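PDB 1O20: gamma-glutamyl phosphate reductase from Thermotoga maritima, which probably catalyses the NADPH-dependent reduction of L-glutamyl 5-phosphate to L-glutamyl gamma-semialdehyde in proline biosynthesis. Local coordinates for residues N60-E65 with A162-K167; I154-G159 with S185-I190. One frame throughout, in Å; residues are numbered along the deposited sequence.

Overall arrangement
After two earlier helices, 15-30 and 35-51, the chain lays down helix 53-69, which carries residues 60-65. It then runs through helices and strands to strand 154-157, helix 163-177 and strand 187-189. Contact 1 closes a loop of 96 residues by setting helix 53-69 against the start of helix 163-177. Contact 2 closes a shorter loop of 25 residues, which holds that helix, by pairing the two strands. The closures cross, because the segments alternate along the chain: 60-65, 154-159, 162-167, 185-190. Their centres lie about 16 Å apart, and F189 joins them by packing against L163, N166 and K167. Together they tie helix 53-69, through helix 163-177, to the parallel sheet.

Contact 1. Residues N60-E65 with A162-K167; sequences NRIDVE and ALNSNK
D63 faces N164 and S165, and its carboxylate accepts four hydrogen bonds from the first turn of helix 163-177, an acidic group set at a helix N terminus. D63 OD1 takes N164 ND2 at 2.6 Å; it lies in the amide plane of N164, and the bond is nearly straight (171°). D63 OD1 also uses its syn lone pair for N164 N, 3.2 Å away. D63 OD2 is gripped twice from one face of the carboxylate plane: S165 N lies at 2.8 Å on the syn side, and S165 OG donates at 2.7 Å on the anti side.

A162, at the N-cap, has no side-chain oxygen, and the aspartate from the other helix appears to serve the N-H groups of N164 and S165 in its stead; the helix end would also probably favour a negative charge. D63 CG stands beside the backbone N (chi1 -69°), on a CB that already points to the other helix. An alanine here would probably leave the backbone N-H groups of N164 and S165 and the hydroxyl of S165 without their acceptor.

S165 OG relays the network onward, accepting N60 ND2 at 2.8 Å. The amide of N60 is fixed further by L80 O and L82 N, a dual role that suits asparagine, which can both donate and accept.

The two helical segments run nearly antiparallel (165°), with their axes 7.8 Å apart at closest approach, a spacing these short polar side chains can bridge. At the margin, branched I62 crosses N164 at about a right angle, I62 CG2 resting 3.7 Å from N164 ND2.

Contact 2. Residues I154-G159 with S185-I190; sequences ILLRGG and SSVEFI
L156 packs closely against V187 and F189, on the sheet face that also carries I154. L156 CD1 reaches V187 CG1 at 3.7 Å. L156 CB lies in plane at the edge of the F189 ring, 3.7 Å from F189 CD1. A chi1 of 170° puts F189 CG, the atom from which the ring starts, anti to the backbone N. Branched and aromatic residues suit this face, which helices 138-149 and 163-177 cover.

Between the two segments the backbones pair in parallel: I154 N bonds to S186 O, E188 N to I154 O, L156 N to E188 O, and I190 N to L156 O at 2.7 Å. These strands, with helix 163-177 between them in the chain, form a beta-alpha-beta unit of the parallel sheet in which 187-189 is an outermost strand.

On the other face, L155 CD1 touches E188 CB and, at 3.8 Å, I190 CD1. E188 bends away at chi2, and its carboxylate forms a salt bridge with R174.

Packing is looser past the last bridge. R157 meets I190 only through aliphatic carbons, R157 CB to I190 CB at 4.0 Å, and its guanidinium bonds to T193 O. Beyond the strand ends, where G158 offers no side chain, a water donates to G158 O at 3.1 Å and lies doubtfully close to I190 O.

Contact 1. Residues N60-E65 with A162-K167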
loop_
_atom_site.group_PDB
_atom_site.type_symbol
_atom_site.label_atom_id
_atom_site.label_comp_id
_atom_site.label_asym_id
_atom_site.label_seq_id
_atom_site.Cartn_x
_atom_site.Cartn_y
_atom_site.Cartn_z
ATOM N N ASN A 60 23.002 9.828 4.483
ATOM C CA ASN A 60 21.968 10.484 3.717
ATOM C C ASN A 60 22.452 11.790 3.083
ATOM O O ASN A 60 21.971 12.175 2.015
ATOM C CB ASN A 60 20.744 10.745 4.574
ATOM C CG ASN A 60 19.608 11.286 3.775
ATOM O OD1 ASN A 60 19.378 12.485 3.772
ATOM N ND2 ASN A 60 18.886 10.407 3.071
ATOM N N ARG A 61 23.411 12.448 3.716
ATOM C CA ARG A 61 23.964 13.700 3.168
ATOM C C ARG A 61 24.654 13.366 1.849
ATOM O O ARG A 61 24.576 14.157 0.908
ATOM C CB ARG A 61 24.970 14.303 4.106
ATOM C CG ARG A 61 25.651 15.601 3.632
ATOM C CD ARG A 61 26.891 15.922 4.456
ATOM N NE ARG A 61 27.924 14.911 4.204
ATOM C CZ ARG A 61 28.879 15.014 3.284
ATOM N NH1 ARG A 61 28.976 16.119 2.532
ATOM N NH2 ARG A 61 29.761 14.018 3.127
ATOM N N ILE A 62 25.290 12.183 1.769
ATOM C CA ILE A 62 25.930 11.765 0.528
ATOM C C ILE A 62 24.907 11.501 -0.563
ATOM O O ILE A 62 25.046 12.024 -1.650
ATOM C CB ILE A 62 26.839 10.551 0.742
ATOM C CG1 ILE A 62 28.053 10.966 1.597
ATOM C CG2 ILE A 62 27.265 9.958 -0.603
ATOM C CD1 ILE A 62 28.818 9.762 2.145
ATOM N N ASP A 63 23.862 10.727 -0.267
ATOM C CA ASP A 63 22.804 10.471 -1.236
ATOM C C ASP A 63 22.176 11.783 -1.782
ATOM O O ASP A 63 21.948 11.950 -3.009
ATOM C CB ASP A 63 21.704 9.624 -0.607
ATOM C CG ASP A 63 22.130 8.193 -0.320
ATOM O OD1 ASP A 63 23.130 7.703 -0.900
ATOM O OD2 ASP A 63 21.506 7.478 0.511
ATOM N N VAL A 64 21.869 12.696 -0.866
ATOM C CA VAL A 64 21.242 13.973 -1.210
ATOM C C VAL A 64 22.168 14.833 -2.081
ATOM O O VAL A 64 21.712 15.401 -3.069
ATOM C CB VAL A 64 20.796 14.761 0.065
ATOM C CG1 VAL A 64 20.512 16.228 -0.252
ATOM C CG2 VAL A 64 19.536 14.088 0.683
ATOM N N GLU A 65 23.450 14.908 -1.750
ATOM C CA GLU A 65 24.385 15.769 -2.523
ATOM C C GLU A 65 24.587 15.135 -3.897
ATOM O O GLU A 65 24.710 15.842 -4.865
ATOM C CB GLU A 65 25.737 15.989 -1.819
ATOM N N ALA A 162 19.275 5.931 -2.748
ATOM C CA ALA A 162 19.163 5.840 -1.300
ATOM C C ALA A 162 20.137 4.833 -0.714
ATOM O O ALA A 162 20.064 4.518 0.466
ATOM C CB ALA A 162 17.723 5.412 -0.907
ATOM N N LEU A 163 21.054 4.332 -1.536
ATOM C CA LEU A 163 21.941 3.246 -1.154
ATOM C C LEU A 163 22.744 3.510 0.110
ATOM O O LEU A 163 22.860 2.641 0.959
ATOM C CB LEU A 163 22.907 2.926 -2.294
ATOM C CG LEU A 163 23.912 1.817 -1.978
ATOM C CD1 LEU A 163 23.179 0.506 -1.713
ATOM C CD2 LEU A 163 24.886 1.683 -3.127
ATOM N N ASN A 164 23.339 4.685 0.240
ATOM C CA ASN A 164 24.118 4.943 1.453
ATOM C C ASN A 164 23.209 4.999 2.688
ATOM O O ASN A 164 23.536 4.426 3.727
ATOM C CB ASN A 164 24.936 6.223 1.330
ATOM C CG ASN A 164 25.905 6.186 0.143
ATOM O OD1 ASN A 164 26.972 5.663 0.251
ATOM N ND2 ASN A 164 25.479 6.714 -1.000
ATOM N N SER A 165 22.067 5.661 2.545
ATOM C CA SER A 165 21.100 5.795 3.622
ATOM C C SER A 165 20.643 4.408 4.063
ATOM O O SER A 165 20.606 4.087 5.264
ATOM C CB SER A 165 19.902 6.621 3.163
ATOM O OG SER A 165 20.288 7.960 2.853
ATOM N N ASN A 166 20.296 3.573 3.090
ATOM C CA ASN A 166 19.749 2.274 3.396
ATOM C C ASN A 166 20.768 1.346 4.019
ATOM O O ASN A 166 20.420 0.562 4.913
ATOM C CB ASN A 166 19.095 1.642 2.177
ATOM C CG ASN A 166 17.795 2.339 1.781
ATOM O OD1 ASN A 166 17.129 2.966 2.614
ATOM N ND2 ASN A 166 17.427 2.217 0.520
ATOM N N LYS A 167 22.012 1.455 3.609
ATOM C CA LYS A 167 23.051 0.680 4.268
ATOM C C LYS A 167 23.144 1.013 5.736
ATOM O O LYS A 167 23.237 0.118 6.548
ATOM C CB LYS A 167 24.420 0.952 3.683
ATOM C CG LYS A 167 24.760 0.159 2.467
ATOM C CD LYS A 167 26.242 0.346 2.135
ATOM C CE LYS A 167 26.471 0.616 0.677
ATOM N NZ LYS A 167 27.902 0.985 0.443
#

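Contact 2. Residues I154-G159 with S185-I190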
loop_
_atom_site.group_PDB
_atom_site.type_symbol
_atom_site.label_atom_id
_atom_site.label_comp_id
_atom_site.label_asym_id
_atom_site.label_seq_id
_atom_site.Cartn_x
_atom_site.Cartn_y
_atom_site.Cartn_z
ATOM N N ILE A 154 13.050 -10.731 5.825
ATOM C CA ILE A 154 13.016 -9.777 4.725
ATOM C C ILE A 154 14.331 -9.578 3.979
ATOM O O ILE A 154 15.435 -9.424 4.553
ATOM C CB ILE A 154 12.440 -8.437 5.254
ATOM C CG1 ILE A 154 12.104 -7.472 4.124
ATOM C CG2 ILE A 154 13.410 -7.783 6.180
ATOM C CD1 ILE A 154 11.448 -6.194 4.669
ATOM N N LEU A 155 14.186 -9.554 2.673
ATOM C CA LEU A 155 15.253 -9.251 1.755
ATOM C C LEU A 155 14.937 -7.924 1.078
ATOM O O LEU A 155 13.989 -7.801 0.369
ATOM C CB LEU A 155 15.363 -10.355 0.713
ATOM C CG LEU A 155 16.493 -10.177 -0.294
ATOM C CD1 LEU A 155 17.857 -10.076 0.400
ATOM C CD2 LEU A 155 16.517 -11.316 -1.270
ATOM N N LEU A 156 15.762 -6.937 1.339
ATOM C CA LEU A 156 15.551 -5.565 0.903
ATOM C C LEU A 156 16.410 -5.266 -0.314
ATOM O O LEU A 156 17.622 -5.508 -0.306
ATOM C CB LEU A 156 15.954 -4.610 2.034
ATOM C CG LEU A 156 15.117 -4.750 3.312
ATOM C CD1 LEU A 156 15.882 -4.244 4.477
ATOM C CD2 LEU A 156 13.787 -4.025 3.162
ATOM N N ARG A 157 15.776 -4.753 -1.347
ATOM C CA ARG A 157 16.458 -4.117 -2.474
ATOM C C ARG A 157 15.834 -2.726 -2.766
ATOM O O ARG A 157 14.751 -2.590 -3.330
ATOM C CB ARG A 157 16.444 -5.046 -3.695
ATOM C CG ARG A 157 17.229 -4.550 -4.901
ATOM C CD ARG A 157 16.329 -3.754 -5.843
ATOM N NE ARG A 157 17.045 -2.982 -6.823
ATOM C CZ ARG A 157 16.600 -1.842 -7.321
ATOM N NH1 ARG A 157 15.443 -1.289 -6.916
ATOM N NH2 ARG A 157 17.339 -1.228 -8.203
ATOM N N GLY A 158 16.494 -1.685 -2.288
ATOM C CA GLY A 158 16.057 -0.338 -2.584
ATOM C C GLY A 158 16.786 0.292 -3.783
ATOM O O GLY A 158 17.596 -0.327 -4.453
ATOM N N GLY A 159 16.549 1.579 -3.983
ATOM C CA GLY A 159 17.071 2.314 -5.132
ATOM C C GLY A 159 18.520 2.702 -4.969
ATOM O O GLY A 159 19.028 2.862 -3.863
ATOM N N SER A 185 20.510 -12.102 10.321
ATOM C CA SER A 185 20.224 -12.417 8.919
ATOM C C SER A 185 18.716 -12.516 8.608
ATOM O O SER A 185 18.309 -12.846 7.489
ATOM C CB SER A 185 20.959 -13.705 8.493
ATOM O OG SER A 185 20.729 -14.729 9.448
ATOM N N SER A 186 17.882 -12.210 9.588
ATOM C CA SER A 186 16.465 -11.948 9.348
ATOM C C SER A 186 16.238 -10.731 8.438
ATOM O O SER A 186 15.199 -10.600 7.835
ATOM C CB SER A 186 15.770 -11.688 10.681
ATOM O OG SER A 186 15.769 -12.852 11.480
ATOM N N VAL A 187 17.240 -9.852 8.358
ATOM C CA VAL A 187 17.170 -8.658 7.512
ATOM C C VAL A 187 18.431 -8.615 6.662
ATOM O O VAL A 187 19.505 -8.393 7.174
ATOM C CB VAL A 187 17.057 -7.404 8.335
ATOM C CG1 VAL A 187 16.992 -6.172 7.472
ATOM C CG2 VAL A 187 15.797 -7.446 9.186
ATOM N N GLU A 188 18.295 -8.842 5.366
ATOM C CA GLU A 188 19.412 -8.756 4.462
ATOM C C GLU A 188 19.072 -7.698 3.437
ATOM O O GLU A 188 17.909 -7.485 3.130
ATOM C CB GLU A 188 19.674 -10.096 3.783
ATOM C CG GLU A 188 20.101 -11.210 4.717
ATOM C CD GLU A 188 21.558 -11.113 5.172
ATOM O OE1 GLU A 188 22.388 -10.399 4.539
ATOM O OE2 GLU A 188 21.869 -11.729 6.203
ATOM N N PHE A 189 20.108 -7.073 2.878
ATOM C CA PHE A 189 19.961 -5.889 2.041
ATOM C C PHE A 189 20.900 -5.979 0.843
ATOM O O PHE A 189 22.110 -6.145 0.990
ATOM C CB PHE A 189 20.216 -4.622 2.859
ATOM C CG PHE A 189 20.312 -3.366 2.026
ATOM C CD1 PHE A 189 19.186 -2.777 1.529
ATOM C CD2 PHE A 189 21.543 -2.787 1.754
ATOM C CE1 PHE A 189 19.270 -1.606 0.776
ATOM C CE2 PHE A 189 21.638 -1.621 0.997
ATOM C CZ PHE A 189 20.502 -1.031 0.518
ATOM N N ILE A 190 20.325 -5.913 -0.343
ATOM C CA ILE A 190 21.083 -6.056 -1.589
ATOM C C ILE A 190 21.750 -4.690 -1.889
ATOM O O ILE A 190 21.048 -3.719 -2.100
ATOM C CB ILE A 190 20.131 -6.425 -2.761
ATOM C CG1 ILE A 190 19.425 -7.762 -2.543
ATOM C CG2 ILE A 190 20.856 -6.400 -4.090
ATOM C CD1 ILE A 190 20.317 -8.905 -2.247
HETATM O O HOH W 1 19.579 -1.688 -2.479
#